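Local coordinates for protein acetyltransferase, GNAT family (PDB 2ATR) that probably transfers an acetyl group from acetyl-CoA to a substrate not yet identified, as expected of a GNAT-family acetyltransferase, at residues L72-S77 with Q81-S86; L103-T108 with G113-M118. All coordinates share one frame; numbering follows the deposited sequence.

Interaction 1. Residues L72-S77 with Q81-S86; sequences LIVLPS and QGIGSS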
ATOM      1  N   LEU A  72      -0.053  -1.875   1.656  1.00 26.50           N
ATOM      2  CA  LEU A  72       0.883  -1.170   2.511  1.00 26.29           C
ATOM      3  C   LEU A  72       1.237  -2.081   3.695  1.00 27.97           C
ATOM      4  O   LEU A  72       0.380  -2.369   4.559  1.00 26.37           O
ATOM      5  CB  LEU A  72       0.314   0.143   3.031  1.00 26.38           C
ATOM      6  CG  LEU A  72       1.215   1.006   3.925  1.00 26.88           C
ATOM      7  CD1 LEU A  72       2.523   1.377   3.184  1.00 23.75           C
ATOM      8  CD2 LEU A  72       0.506   2.283   4.401  1.00 27.26           C
ATOM      9  N   ILE A  73       2.480  -2.534   3.732  1.00 27.48           N
ATOM     10  CA  ILE A  73       2.879  -3.534   4.729  1.00 29.55           C
ATOM     11  C   ILE A  73       4.154  -3.071   5.374  1.00 30.24           C
ATOM     12  O   ILE A  73       5.090  -2.696   4.667  1.00 30.76           O
ATOM     13  CB  ILE A  73       3.133  -4.938   4.106  1.00 29.34           C
ATOM     14  CG1 ILE A  73       1.869  -5.467   3.443  1.00 32.73           C
ATOM     15  CG2 ILE A  73       3.613  -5.930   5.179  1.00 31.40           C
ATOM     16  CD1 ILE A  73       2.080  -6.670   2.597  1.00 31.95           C
ATOM     17  N   VAL A  74       4.166  -3.032   6.704  1.00 30.55           N
ATOM     18  CA  VAL A  74       5.401  -3.002   7.476  1.00 30.91           C
ATOM     19  C   VAL A  74       5.387  -4.249   8.414  1.00 32.04           C
ATOM     20  O   VAL A  74       4.324  -4.635   8.959  1.00 30.97           O
ATOM     21  CB  VAL A  74       5.558  -1.724   8.294  1.00 30.16           C
ATOM     22  CG1 VAL A  74       6.923  -1.720   9.032  1.00 31.12           C
ATOM     23  CG2 VAL A  74       5.479  -0.496   7.414  1.00 32.95           C
ATOM     24  N   LEU A  75       6.535  -4.917   8.541  1.00 31.98           N
ATOM     25  CA  LEU A  75       6.659  -5.971   9.592  1.00 33.23           C
ATOM     26  C   LEU A  75       6.227  -5.426  10.923  1.00 33.85           C
ATOM     27  O   LEU A  75       6.701  -4.346  11.350  1.00 33.05           O
ATOM     28  CB  LEU A  75       8.077  -6.536   9.705  1.00 32.87           C
ATOM     29  CG  LEU A  75       8.556  -7.310   8.498  1.00 33.87           C
ATOM     30  CD1 LEU A  75      10.091  -7.641   8.634  1.00 33.05           C
ATOM     31  CD2 LEU A  75       7.695  -8.601   8.249  1.00 33.83           C
ATOM     32  N   PRO A  76       5.264  -6.142  11.567  1.00 36.15           N
ATOM     33  CA  PRO A  76       4.626  -5.692  12.777  1.00 37.76           C
ATOM     34  C   PRO A  76       5.644  -5.539  13.834  1.00 39.62           C
ATOM     35  O   PRO A  76       5.347  -4.972  14.860  1.00 40.84           O
ATOM     36  CB  PRO A  76       3.630  -6.830  13.118  1.00 36.67           C
ATOM     37  CG  PRO A  76       3.360  -7.474  11.818  1.00 38.72           C
ATOM     38  CD  PRO A  76       4.697  -7.433  11.107  1.00 35.94           C
ATOM     39  N   SER A  77       6.869  -6.010  13.566  1.00 42.05           N
ATOM     40  CA  SER A  77       7.948  -5.896  14.547  1.00 42.20           C
ATOM     41  C   SER A  77       8.656  -4.527  14.490  1.00 43.15           C
ATOM     42  O   SER A  77       9.193  -4.086  15.512  1.00 44.12           O
ATOM     43  CB  SER A  77       8.895  -7.134  14.547  1.00 41.19           C
ATOM     44  OG  SER A  77       9.236  -7.603  13.272  1.00 38.97           O
ATOM     45  N   GLN A  81       7.746   4.066  13.801  1.00 54.95           N
ATOM     46  CA  GLN A  81       8.951   4.891  13.541  1.00 53.36           C
ATOM     47  C   GLN A  81       8.940   5.490  12.125  1.00 51.78           C
ATOM     48  O   GLN A  81      10.006   5.774  11.516  1.00 51.70           O
ATOM     49  CB  GLN A  81      10.249   4.117  13.814  1.00 54.46           C
ATOM     50  CG  GLN A  81      10.550   2.935  12.892  1.00 55.84           C
ATOM     51  CD  GLN A  81      11.790   2.161  13.366  1.00 59.41           C
ATOM     52  OE1 GLN A  81      12.920   2.655  13.271  1.00 58.60           O
ATOM     53  NE2 GLN A  81      11.576   0.940  13.877  1.00 58.14           N
ATOM     54  N   GLY A  82       7.722   5.676  11.603  1.00 49.08           N
ATOM     55  CA  GLY A  82       7.520   6.431  10.395  1.00 44.90           C
ATOM     56  C   GLY A  82       7.816   5.698   9.102  1.00 41.64           C
ATOM     57  O   GLY A  82       7.938   6.344   8.085  1.00 42.37           O
ATOM     58  N   ILE A  83       7.918   4.370   9.139  1.00 39.18           N
ATOM     59  CA  ILE A  83       8.139   3.561   7.908  1.00 36.66           C
ATOM     60  C   ILE A  83       6.958   3.616   6.931  1.00 34.35           C
ATOM     61  O   ILE A  83       7.142   3.817   5.758  1.00 29.90           O
ATOM     62  CB  ILE A  83       8.521   2.069   8.192  1.00 37.52           C
ATOM     63  CG1 ILE A  83       9.755   1.986   9.131  1.00 38.53           C
ATOM     64  CG2 ILE A  83       8.841   1.320   6.842  1.00 35.35           C
ATOM     65  CD1 ILE A  83      10.198   0.528   9.470  1.00 40.08           C
ATOM     66  N   GLY A  84       5.753   3.400   7.447  1.00 33.28           N
ATOM     67  CA  GLY A  84       4.527   3.534   6.649  1.00 32.58           C
ATOM     68  C   GLY A  84       4.442   4.918   6.038  1.00 30.45           C
ATOM     69  O   GLY A  84       4.121   5.006   4.894  1.00 32.09           O
ATOM     70  N   SER A  85       4.737   5.982   6.787  1.00 30.90           N
ATOM     71  CA  SER A  85       4.712   7.373   6.257  1.00 31.61           C
ATOM     72  C   SER A  85       5.647   7.609   5.107  1.00 30.83           C
ATOM     73  O   SER A  85       5.299   8.245   4.111  1.00 29.49           O
ATOM     74  CB  SER A  85       5.146   8.401   7.294  1.00 31.66           C
ATOM     75  OG  SER A  85       4.156   8.580   8.251  1.00 40.15           O
ATOM     76  N   SER A  86       6.883   7.157   5.308  1.00 30.48           N
ATOM     77  CA  SER A  86       7.908   7.232   4.312  1.00 31.17           C
ATOM     78  C   SER A  86       7.482   6.556   3.044  1.00 29.60           C
ATOM     79  O   SER A  86       7.607   7.146   1.991  1.00 29.53           O
ATOM     80  CB  SER A  86       9.201   6.590   4.865  1.00 31.04           C
ATOM     81  OG  SER A  86       9.575   7.318   6.012  1.00 39.16           O
TER
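The flat group that Val74 meets is the peptide joining Ile83 to Gly84: Val74 CG2 stands almost straight over one face, 3.9 Å from Gly84 N. This is the strand-loop-helix turn of the GNAT fold, where strand 66-74 splays into a loop that leads into helix 83-92. The run from Gln79 to Gly84 matches the family's Gln/Arg-x-x-Gly-x-Gly/Ala signature, whose backbone amides typically receive the pyrophosphate of acetyl-CoA; a similar role is likely here.

Val74 uses both branches. Val74 CG2 also touches Ile83 CG2 at 3.9 Å, while Val74 CG1 lies 4.0 Å from Ile83 CD1. With CG1 anti to the backbone N (chi1 -177°), the valine lies across the isoleucine at a slant, CG2 against the CG2 methyl and CG1 against the end of the longer arm; the fully extended chi2 of Ile83 carries CD1 out to CG1. Ile83 is buried, and beyond this contact it packs on Tyr78 and on Ile2 of strand 2-7.

Gly84 has no side chain to hold the helix off, and its CA comes within 6.6 Å of Val74 CA. Two residues earlier on the strand, Leu72 points to the same helix and reaches it more loosely, Leu72 CD1 being 4.3 Å from Gly84 O. Helix 109-117 also packs on Leu72.

At the helix start, the carbonyl of the N-cap residue Gly82 is gripped twice by one residue: Ser86 N and Ser86 OG arrive from opposite faces of its plane, the hydroxyl at 2.8 Å from Gly82 O.

Interaction 2. Residues L103-T108 with G113-M118; sequences LATEET and GFYRSM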
ATOM      1  N   LEU A 103      -8.073   4.354  -1.128  1.00 26.11           N
ATOM      2  CA  LEU A 103      -7.591   3.139  -0.446  1.00 25.87           C
ATOM      3  C   LEU A 103      -8.807   2.636   0.343  1.00 25.70           C
ATOM      4  O   LEU A 103      -9.824   3.377   0.535  1.00 23.91           O
ATOM      5  CB  LEU A 103      -6.375   3.403   0.463  1.00 25.30           C
ATOM      6  CG  LEU A 103      -6.430   4.364   1.670  1.00 26.49           C
ATOM      7  CD1 LEU A 103      -6.888   3.663   2.982  1.00 25.85           C
ATOM      8  CD2 LEU A 103      -5.052   4.916   1.891  1.00 23.85           C
ATOM      9  N   ALA A 104      -8.706   1.392   0.804  1.00 24.69           N
ATOM     10  CA  ALA A 104      -9.789   0.804   1.642  1.00 25.43           C
ATOM     11  C   ALA A 104      -9.036   0.167   2.826  1.00 26.10           C
ATOM     12  O   ALA A 104      -7.986  -0.467   2.641  1.00 25.63           O
ATOM     13  CB  ALA A 104     -10.599  -0.268   0.849  1.00 24.65           C
ATOM     14  N   THR A 105      -9.544   0.366   4.032  1.00 26.57           N
ATOM     15  CA  THR A 105      -8.871  -0.178   5.204  1.00 27.93           C
ATOM     16  C   THR A 105      -9.835  -0.758   6.249  1.00 28.16           C
ATOM     17  O   THR A 105     -11.018  -0.377   6.261  1.00 26.13           O
ATOM     18  CB  THR A 105      -7.831   0.849   5.817  1.00 27.42           C
ATOM     19  OG1 THR A 105      -7.076   0.185   6.813  1.00 29.66           O
ATOM     20  CG2 THR A 105      -8.516   2.109   6.431  1.00 25.66           C
ATOM     21  N   GLU A 106      -9.350  -1.663   7.141  1.00 28.04           N
ATOM     22  CA  GLU A 106     -10.156  -2.027   8.314  1.00 29.58           C
ATOM     23  C   GLU A 106     -10.433  -0.779   9.098  1.00 29.74           C
ATOM     24  O   GLU A 106      -9.558   0.078   9.269  1.00 28.43           O
ATOM     25  CB  GLU A 106      -9.460  -3.052   9.229  1.00 30.79           C
ATOM     26  CG  GLU A 106      -9.376  -4.375   8.600  1.00 36.18           C
ATOM     27  CD  GLU A 106      -8.624  -5.381   9.464  1.00 46.58           C
ATOM     28  OE1 GLU A 106      -8.555  -5.176  10.706  1.00 46.32           O
ATOM     29  OE2 GLU A 106      -8.109  -6.368   8.880  1.00 48.89           O
ATOM     30  N   GLU A 107     -11.661  -0.602   9.539  1.00 28.67           N
ATOM     31  CA  GLU A 107     -11.973   0.686  10.085  1.00 30.67           C
ATOM     32  C   GLU A 107     -11.673   0.706  11.574  1.00 31.88           C
ATOM     33  O   GLU A 107     -12.568   0.686  12.407  1.00 33.39           O
ATOM     34  CB  GLU A 107     -13.382   1.156   9.666  1.00 31.45           C
ATOM     35  CG  GLU A 107     -13.891   2.438  10.319  1.00 34.02           C
ATOM     36  CD  GLU A 107     -15.204   2.890   9.666  1.00 41.76           C
ATOM     37  OE1 GLU A 107     -16.001   1.983   9.283  1.00 42.98           O
ATOM     38  OE2 GLU A 107     -15.378   4.131   9.510  1.00 38.64           O
ATOM     39  N   THR A 108     -10.380   0.719  11.907  1.00 32.79           N
ATOM     40  CA  THR A 108      -9.945   0.823  13.303  1.00 33.57           C
ATOM     41  C   THR A 108      -9.372   2.198  13.620  1.00 34.20           C
ATOM     42  O   THR A 108      -8.883   2.937  12.748  1.00 31.92           O
ATOM     43  CB  THR A 108      -8.868  -0.247  13.648  1.00 33.70           C
ATOM     44  OG1 THR A 108      -7.652   0.094  12.990  1.00 30.45           O
ATOM     45  CG2 THR A 108      -9.300  -1.653  13.161  1.00 34.65           C
ATOM     46  N   GLY A 113      -6.634   6.677  11.981  1.00 26.65           N
ATOM     47  CA  GLY A 113      -5.806   7.785  12.479  1.00 25.92           C
ATOM     48  C   GLY A 113      -4.533   7.920  11.641  1.00 27.52           C
ATOM     49  O   GLY A 113      -4.132   9.023  11.302  1.00 29.73           O
ATOM     50  N   PHE A 114      -3.910   6.802  11.268  1.00 28.20           N
ATOM     51  CA  PHE A 114      -2.725   6.833  10.414  1.00 28.38           C
ATOM     52  C   PHE A 114      -2.970   7.440   8.997  1.00 27.93           C
ATOM     53  O   PHE A 114      -2.231   8.328   8.569  1.00 25.25           O
ATOM     54  CB  PHE A 114      -2.018   5.483  10.306  1.00 29.11           C
ATOM     55  CG  PHE A 114      -0.997   5.436   9.162  1.00 32.36           C
ATOM     56  CD1 PHE A 114       0.249   6.046   9.309  1.00 35.95           C
ATOM     57  CD2 PHE A 114      -1.293   4.818   7.944  1.00 29.97           C
ATOM     58  CE1 PHE A 114       1.195   6.029   8.254  1.00 33.48           C
ATOM     59  CE2 PHE A 114      -0.368   4.826   6.901  1.00 28.13           C
ATOM     60  CZ  PHE A 114       0.878   5.436   7.076  1.00 32.55           C
ATOM     61  N   TYR A 115      -3.993   6.969   8.298  1.00 26.77           N
ATOM     62  CA  TYR A 115      -4.310   7.507   6.958  1.00 27.49           C
ATOM     63  C   TYR A 115      -4.760   8.990   6.990  1.00 27.53           C
ATOM     64  O   TYR A 115      -4.426   9.768   6.087  1.00 26.83           O
ATOM     65  CB  TYR A 115      -5.315   6.612   6.243  1.00 26.64           C
ATOM     66  CG  TYR A 115      -4.712   5.286   5.871  1.00 27.19           C
ATOM     67  CD1 TYR A 115      -3.572   5.225   5.006  1.00 30.40           C
ATOM     68  CD2 TYR A 115      -5.201   4.088   6.433  1.00 27.15           C
ATOM     69  CE1 TYR A 115      -2.990   3.979   4.669  1.00 31.74           C
ATOM     70  CE2 TYR A 115      -4.597   2.832   6.145  1.00 30.62           C
ATOM     71  CZ  TYR A 115      -3.515   2.790   5.261  1.00 32.03           C
ATOM     72  OH  TYR A 115      -2.938   1.569   4.983  1.00 33.48           O
ATOM     73  N   ARG A 116      -5.480   9.374   8.036  1.00 26.34           N
ATOM     74  CA  ARG A 116      -5.800  10.800   8.223  1.00 26.65           C
ATOM     75  C   ARG A 116      -4.530  11.602   8.406  1.00 27.45           C
ATOM     76  O   ARG A 116      -4.411  12.685   7.818  1.00 26.91           O
ATOM     77  CB  ARG A 116      -6.778  11.003   9.363  1.00 27.51           C
ATOM     78  CG  ARG A 116      -8.253  10.739   9.022  1.00 25.44           C
ATOM     79  CD  ARG A 116      -9.192  11.279  10.184  1.00 28.57           C
ATOM     80  NE  ARG A 116     -10.618  11.223   9.812  1.00 30.10           N
ATOM     81  CZ  ARG A 116     -11.557  10.540  10.468  1.00 31.63           C
ATOM     82  NH1 ARG A 116     -11.263   9.833  11.575  1.00 29.24           N
ATOM     83  NH2 ARG A 116     -12.804  10.558  10.032  1.00 23.76           N
ATOM     84  N   SER A 117      -3.523  11.044   9.101  1.00 27.56           N
ATOM     85  CA  SER A 117      -2.242  11.780   9.281  1.00 29.71           C
ATOM     86  C   SER A 117      -1.555  11.887   7.945  1.00 30.03           C
ATOM     87  O   SER A 117      -0.716  12.772   7.733  1.00 32.18           O
ATOM     88  CB  SER A 117      -1.307  11.117  10.327  1.00 29.36           C
ATOM     89  OG  SER A 117      -0.684   9.979   9.739  1.00 33.12           O
HETATM   90  N   MSE A 118      -1.934  11.016   7.010  1.00 29.57           N
HETATM   91  CA  MSE A 118      -1.371  11.069   5.666  1.00 30.44           C
HETATM   92  C   MSE A 118      -2.219  11.966   4.762  1.00 29.77           C
HETATM   93  O   MSE A 118      -1.874  12.142   3.635  1.00 28.96           O
HETATM   94  CB  MSE A 118      -1.220   9.668   5.040  1.00 31.27           C
HETATM   95  CG  MSE A 118      -0.100   8.775   5.588  1.00 32.77           C
HETATM   96 SE   MSE A 118       1.587   9.511   5.633  1.00 34.41          SE
HETATM   97  CE  MSE A 118       1.669   9.873   7.273  1.00 27.42           C
TER
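The loop between strand 100-102 and helix 109-117, in the C-terminal part of the GNAT domain, folds back on the helix it leads into, and Leu103 and Thr105 of the loop meet the ring of Tyr115. The ring is sandwiched. Over one face sits Leu103, whose CD1 is 3.8 Å from the centroid of the Tyr115 ring and only 8° off its normal, a well-centred CH-pi contact. The second methyl leans over the same ring toward one side, bringing Leu103 CD2 to 3.5 Å from Tyr115 CD1. Leu103 has CG wedged between its backbone N and carbonyl carbon (chi1 61°), a cramped choice that places both methyls against the tyrosine. The opposite face is taken by the preceding residue of the helix, with Phe114 CD2 above the ring centre.

Thr105 divides its contact. Its OG1 lies at the edge near the ring plane, 3.7 Å from Tyr115 CE2, while the methyl, Thr105 CG2, rises above the plane on the face that Leu103 covers, 3.9 Å from Tyr115 CD2. The hydroxyl thus faces ring carbon on this side; it also makes a weak bond to Glu106 O. Phe120 and Leu72 pack on the tyrosine too, so that its rotation is probably well restricted.

Thr108 closes the loop as the N-cap of the helix, its OG1 bonding to Asn111 N. Near the other end, Ser117 OG turns back to Phe114 O, a bond whose modelled length is suspiciously short. On the outer side Arg116 forms a salt bridge with Glu121.

The set of Asn111 near the helix start, Phe114 and Tyr115 along it and Phe120 after it is consistent with motif B of the GNAT family, whose helix in relatives borders the acetyl-CoA site.

In the fold
Interaction 1 is partly buried and lies within the strand 66-74, helix 83-92, strand 100-102 crossover; interaction 2 follows in the chain and is a surface contact between the next loop and helix 109-117. The first is aliphatic packing against a glycine-bearing helix start, the second centres on a tyrosine ring with leucine methyls on one face and a phenylalanine on the other. Their centres are about 13 Å apart, yet they touch through helix 109-117: Phe114 CZ rests 3.7 Å from Gly84 C, and Leu72 CD2 lies 3.6 Å from Tyr115 OH. Leu72 thus belongs to both neighbourhoods, and Phe114 fills the seam between the two helices on this side of the sheet.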